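PDB 2C71: glycoside hydrolase, family 11\:clostridium cellulosome enzyme, dockerin type i\:polysaccharide from Clostridium thermocellum, which probably removes acetyl groups from acetylated xylan in plant cell walls, as the metal-ion-dependent family 4 acetyl xylan esterase domain of a cellulosomal enzyme. Local coordinates for residues T10-P15 and F100-N105; A88-Q91 and G95-P98. All coordinates share one frame; numbering follows the deposited sequence.

Interaction 1 of 2, residues T10-P15 and F100-N105. With MG (magnesium ion), chain B.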
loop_
_atom_site.group_PDB
_atom_site.type_symbol
_atom_site.label_atom_id
_atom_site.label_comp_id
_atom_site.label_asym_id
_atom_site.label_seq_id
_atom_site.Cartn_x
_atom_site.Cartn_y
_atom_site.Cartn_z
ATOM N N THR A 10 -0.240 -4.303 2.388
ATOM C CA THR A 10 0.038 -3.019 1.777
ATOM C C THR A 10 0.095 -1.928 2.856
ATOM O O THR A 10 -0.551 -2.049 3.907
ATOM C CB THR A 10 -0.983 -2.649 0.684
ATOM O OG1 THR A 10 -2.206 -2.241 1.263
ATOM C CG2 THR A 10 -1.212 -3.789 -0.320
ATOM N N PHE A 11 0.915 -0.902 2.594
ATOM C CA PHE A 11 1.222 0.116 3.597
ATOM C C PHE A 11 1.135 1.494 2.979
ATOM O O PHE A 11 1.826 1.788 2.012
ATOM C CB PHE A 11 2.635 -0.077 4.129
ATOM C CG PHE A 11 2.827 -1.374 4.854
ATOM C CD1 PHE A 11 2.460 -1.484 6.196
ATOM C CD2 PHE A 11 3.360 -2.498 4.219
ATOM C CE1 PHE A 11 2.578 -2.701 6.869
ATOM C CE2 PHE A 11 3.479 -3.696 4.896
ATOM C CZ PHE A 11 3.081 -3.781 6.197
ATOM N N ASP A 12 0.301 2.354 3.558
ATOM C CA ASP A 12 0.146 3.724 3.074
ATOM C C ASP A 12 1.051 4.710 3.815
ATOM O O ASP A 12 1.477 4.448 4.941
ATOM C CB ASP A 12 -1.313 4.169 3.185
ATOM C CG ASP A 12 -2.191 3.560 2.110
ATOM O OD1 ASP A 12 -1.645 2.932 1.178
ATOM O OD2 ASP A 12 -3.429 3.710 2.197
ATOM N N ASP A 13 1.177 5.906 3.250
ATOM C CA ASP A 13 1.425 7.219 3.878
ATOM C C ASP A 13 2.899 7.589 4.035
ATOM O O ASP A 13 3.210 8.711 4.470
ATOM C CB ASP A 13 0.729 7.449 5.231
ATOM C CG ASP A 13 -0.775 7.764 5.122
ATOM O OD1 ASP A 13 -1.387 7.636 4.031
ATOM O OD2 ASP A 13 -1.340 8.141 6.187
ATOM N N GLY A 14 3.800 6.670 3.665
ATOM C CA GLY A 14 5.221 6.927 3.711
ATOM C C GLY A 14 5.781 7.400 2.374
ATOM O O GLY A 14 5.034 7.788 1.481
ATOM N N PRO A 15 7.122 7.437 2.242
ATOM C CA PRO A 15 8.098 6.861 3.166
ATOM C C PRO A 15 8.500 7.780 4.294
ATOM O O PRO A 15 8.537 9.007 4.132
ATOM C CB PRO A 15 9.325 6.678 2.223
ATOM C CG PRO A 15 9.197 7.812 1.248
ATOM C CD PRO A 15 7.737 7.870 0.954
ATOM N N PHE A 100 -0.458 0.760 -9.647
ATOM C CA PHE A 100 -1.578 0.818 -8.707
ATOM C C PHE A 100 -1.644 2.177 -8.015
ATOM O O PHE A 100 -0.605 2.791 -7.749
ATOM C CB PHE A 100 -1.429 -0.280 -7.663
ATOM C CG PHE A 100 -1.500 -1.677 -8.239
ATOM C CD1 PHE A 100 -2.712 -2.249 -8.494
ATOM C CD2 PHE A 100 -0.372 -2.385 -8.541
ATOM C CE1 PHE A 100 -2.790 -3.525 -9.064
ATOM C CE2 PHE A 100 -0.431 -3.657 -9.092
ATOM C CZ PHE A 100 -1.633 -4.227 -9.365
ATOM N N PHE A 101 -2.873 2.581 -7.745
ATOM C CA PHE A 101 -3.206 3.845 -7.053
ATOM C C PHE A 101 -4.126 3.531 -5.891
ATOM O O PHE A 101 -5.102 2.797 -6.061
ATOM C CB PHE A 101 -3.938 4.769 -8.041
ATOM C CG PHE A 101 -4.515 6.036 -7.443
ATOM C CD1 PHE A 101 -3.698 6.961 -6.809
ATOM C CD2 PHE A 101 -5.858 6.301 -7.549
ATOM C CE1 PHE A 101 -4.260 8.152 -6.288
ATOM C CE2 PHE A 101 -6.388 7.489 -7.049
ATOM C CZ PHE A 101 -5.580 8.405 -6.446
ATOM N N ARG A 102 -3.868 4.121 -4.731
ATOM C CA ARG A 102 -4.784 4.074 -3.619
ATOM C C ARG A 102 -5.285 5.470 -3.362
ATOM O O ARG A 102 -4.498 6.365 -2.980
ATOM C CB ARG A 102 -4.151 3.581 -2.330
ATOM C CG ARG A 102 -5.180 3.601 -1.194
ATOM C CD ARG A 102 -4.864 2.691 -0.094
ATOM N NE ARG A 102 -4.919 1.293 -0.470
ATOM C CZ ARG A 102 -4.087 0.331 -0.060
ATOM N NH1 ARG A 102 -3.044 0.598 0.717
ATOM N NH2 ARG A 102 -4.261 -0.910 -0.482
ATOM N N PRO A 103 -6.576 5.740 -3.584
ATOM C CA PRO A 103 -7.091 7.102 -3.389
ATOM C C PRO A 103 -6.905 7.537 -1.947
ATOM O O PRO A 103 -7.216 6.785 -1.001
ATOM C CB PRO A 103 -8.588 7.008 -3.748
ATOM C CG PRO A 103 -8.724 5.788 -4.476
ATOM C CD PRO A 103 -7.601 4.834 -4.095
ATOM N N PRO A 104 -6.461 8.788 -1.745
ATOM C CA PRO A 104 -6.474 9.371 -0.380
ATOM C C PRO A 104 -7.848 9.223 0.221
ATOM O O PRO A 104 -8.881 9.558 -0.397
ATOM C CB PRO A 104 -6.081 10.827 -0.629
ATOM C CG PRO A 104 -5.182 10.728 -1.832
ATOM C CD PRO A 104 -5.874 9.707 -2.718
ATOM N N ASN A 105 -7.894 8.756 1.464
ATOM C CA ASN A 105 -9.131 8.550 2.211
ATOM C C ASN A 105 -10.081 7.540 1.571
ATOM O O ASN A 105 -11.230 7.446 2.000
ATOM C CB ASN A 105 -9.897 9.855 2.436
ATOM C CG ASN A 105 -9.091 10.930 3.117
ATOM O OD1 ASN A 105 -9.337 12.125 2.926
ATOM N ND2 ASN A 105 -8.124 10.556 3.893
HETATM MG MG MG B . -3.415 7.799 3.488
HETATM O O HOH W 1 -3.900 5.917 4.112
HETATM O O HOH W 2 -3.846 8.484 5.406
HETATM O O HOH W 3 -5.544 7.804 2.970
HETATM O O HOH W 4 -3.362 9.759 2.909
#

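Interaction 2 of 2, residues A88-Q91 and G95-P98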
loop_
_atom_site.group_PDB
_atom_site.type_symbol
_atom_site.label_atom_id
_atom_site.label_comp_id
_atom_site.label_asym_id
_atom_site.label_seq_id
_atom_site.Cartn_x
_atom_site.Cartn_y
_atom_site.Cartn_z
ATOM N N ALA A 88 6.831 10.582 -11.032
ATOM C CA ALA A 88 8.153 11.025 -11.449
ATOM C C ALA A 88 9.200 10.851 -10.366
ATOM O O ALA A 88 10.340 10.436 -10.633
ATOM C CB ALA A 88 8.119 12.462 -11.921
ATOM N N VAL A 89 8.858 11.169 -9.104
ATOM C CA VAL A 89 9.835 11.001 -8.028
ATOM C C VAL A 89 10.063 9.542 -7.732
ATOM O O VAL A 89 11.196 9.150 -7.423
ATOM C CB VAL A 89 9.501 11.841 -6.784
ATOM C CG1 VAL A 89 9.656 13.325 -7.015
ATOM C CG2 VAL A 89 8.140 11.507 -6.192
ATOM N N ILE A 90 9.019 8.721 -7.835
ATOM C CA ILE A 90 9.216 7.282 -7.660
ATOM C C ILE A 90 10.171 6.737 -8.732
ATOM O O ILE A 90 11.115 5.998 -8.443
ATOM C CB ILE A 90 7.892 6.522 -7.676
ATOM C CG1 ILE A 90 7.028 6.920 -6.482
ATOM C CG2 ILE A 90 8.144 4.994 -7.722
ATOM C CD1 ILE A 90 5.587 6.527 -6.605
ATOM N N GLN A 91 9.956 7.111 -9.963
ATOM C CA GLN A 91 10.844 6.646 -11.055
ATOM C C GLN A 91 12.288 7.054 -10.794
ATOM O O GLN A 91 13.233 6.296 -11.018
ATOM C CB GLN A 91 10.342 7.166 -12.395
ATOM C CG GLN A 91 11.201 6.775 -13.569
ATOM C CD GLN A 91 11.326 5.307 -13.865
ATOM O OE1 GLN A 91 10.339 4.544 -13.936
ATOM N NE2 GLN A 91 12.580 4.887 -14.045
ATOM N N GLY A 95 13.473 3.568 -9.823
ATOM C CA GLY A 95 13.659 3.006 -11.148
ATOM C C GLY A 95 12.443 2.265 -11.674
ATOM O O GLY A 95 12.530 1.552 -12.673
ATOM N N THR A 96 11.301 2.434 -11.009
ATOM C CA THR A 96 10.056 1.805 -11.433
ATOM C C THR A 96 8.967 2.835 -11.669
ATOM O O THR A 96 9.120 4.019 -11.346
ATOM C CB THR A 96 9.555 0.776 -10.410
ATOM O OG1 THR A 96 9.307 1.434 -9.163
ATOM C CG2 THR A 96 10.586 -0.324 -10.202
ATOM N N THR A 97 7.847 2.387 -12.228
ATOM C CA THR A 97 6.693 3.260 -12.425
ATOM C C THR A 97 5.385 2.557 -12.075
ATOM O O THR A 97 5.146 1.428 -12.503
ATOM C CB THR A 97 6.617 3.775 -13.875
ATOM O OG1 THR A 97 5.418 4.540 -14.051
ATOM C CG2 THR A 97 6.617 2.610 -14.854
ATOM N N PRO A 98 4.543 3.229 -11.295
ATOM C CA PRO A 98 3.538 2.531 -10.476
ATOM C C PRO A 98 2.461 1.886 -11.356
ATOM O O PRO A 98 2.191 2.431 -12.425
ATOM C CB PRO A 98 2.966 3.656 -9.623
ATOM C CG PRO A 98 4.155 4.550 -9.387
ATOM C CD PRO A 98 5.063 4.422 -10.604
#

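Interaction 1 of 2, residues T10-P15 and F100-N105
D12, in strand 6-12, and R102, just beyond strand 100-101, make the closest CA-CA approach, 8.3 Å between D12 CA and R102 CA, and side chains span the gap. In the conformation described, one of two modelled, the bend in the R102 chain (chi3 -66°) turns its guanidinium end-on to T10. NH1 and NH2 both donate to T10 OG1, each nitrogen 3.0 Å away, with the oxygen near the guanidinium plane. The same hydroxyl also hydrogen-bonds I152 O. NH1 additionally forms a salt bridge to D12 OD1 (2.8 Å), meeting it from above the carboxylate plane, 41° out; the two planes are 52° apart, so the pair is not a flat bidentate one. D12 OD2 accepts from water 1, which lies 2.0 Å from the magnesium ion. D13 OD1 binds the ion directly at 2.1 Å, and H64 and four waters complete the shell; water 3 also accepts from N105 N. T10-P15 carries the TFDDGP signature of NodB-type deacetylases. With one carboxylate oxygen on the arginine and the other on a metal water, D12 is a second-shell group, and R102, tied to both T10 and D12, probably helps to fix the carboxylate beside the ion.

Interaction 2 of 2, residues A88-Q91 and G95-P98
A helix C terminus folding back on its own last turns joins I90 and Q91 to G95-P98, the start of the loop that leads from helix 76-94 to strand 100-101, in the outer part of the fold. G95 is the first residue to leave helical geometry, with positive phi, and its backbone turns the chain back alongside the helix. G95 N still donates to Q91 O at 3.0 Å, continuing the helical bond pattern by one residue, but the bond is bent: the N-H...O angle is 138° and the donor sits 44° out of the carbonyl plane. Beyond this bond T96 O lies over the start of the Q91 side chain, 3.2 Å from Q91 CA in a CA-H...O contact and 3.5 Å from Q91 CB. Further inward the contact becomes apolar. I90 runs nearly extended past its CG1 (chi2 164°), which carries CD1 to the P98 ring, 3.7 Å from CG. Its other branch, with CG2 anti to the backbone N, passes 4.0 Å from T96 OG1 and a similar distance from T96 O. I90 and P98 are buried, whereas Q91, G95 and T97 face solvent. The seam is thus graded: one bent backbone bond and a weak C-H...O contact secure the turn at the surface, while buried isoleucine-proline packing holds the outgoing loop against the helix.

Interaction 1 is buried near the middle of the chain and joins two parts of the fold far apart in sequence, whereas interaction 2 is a local turn at the periphery, its centre 15 Å away. The two share a route through the chain: helix 76-94 ends at interaction 2, whose G95-P98 leads almost at once into F100-N105 of interaction 1, so the turn precedes the strand that delivers the arginine. Their chemistry differs accordingly. In the core a charged guanidinium links a hydroxyl and a carboxylate beside the magnesium shell; at the helix end, the contact rests mainly on a backbone bond and apolar packing, with neither charge nor metal involved.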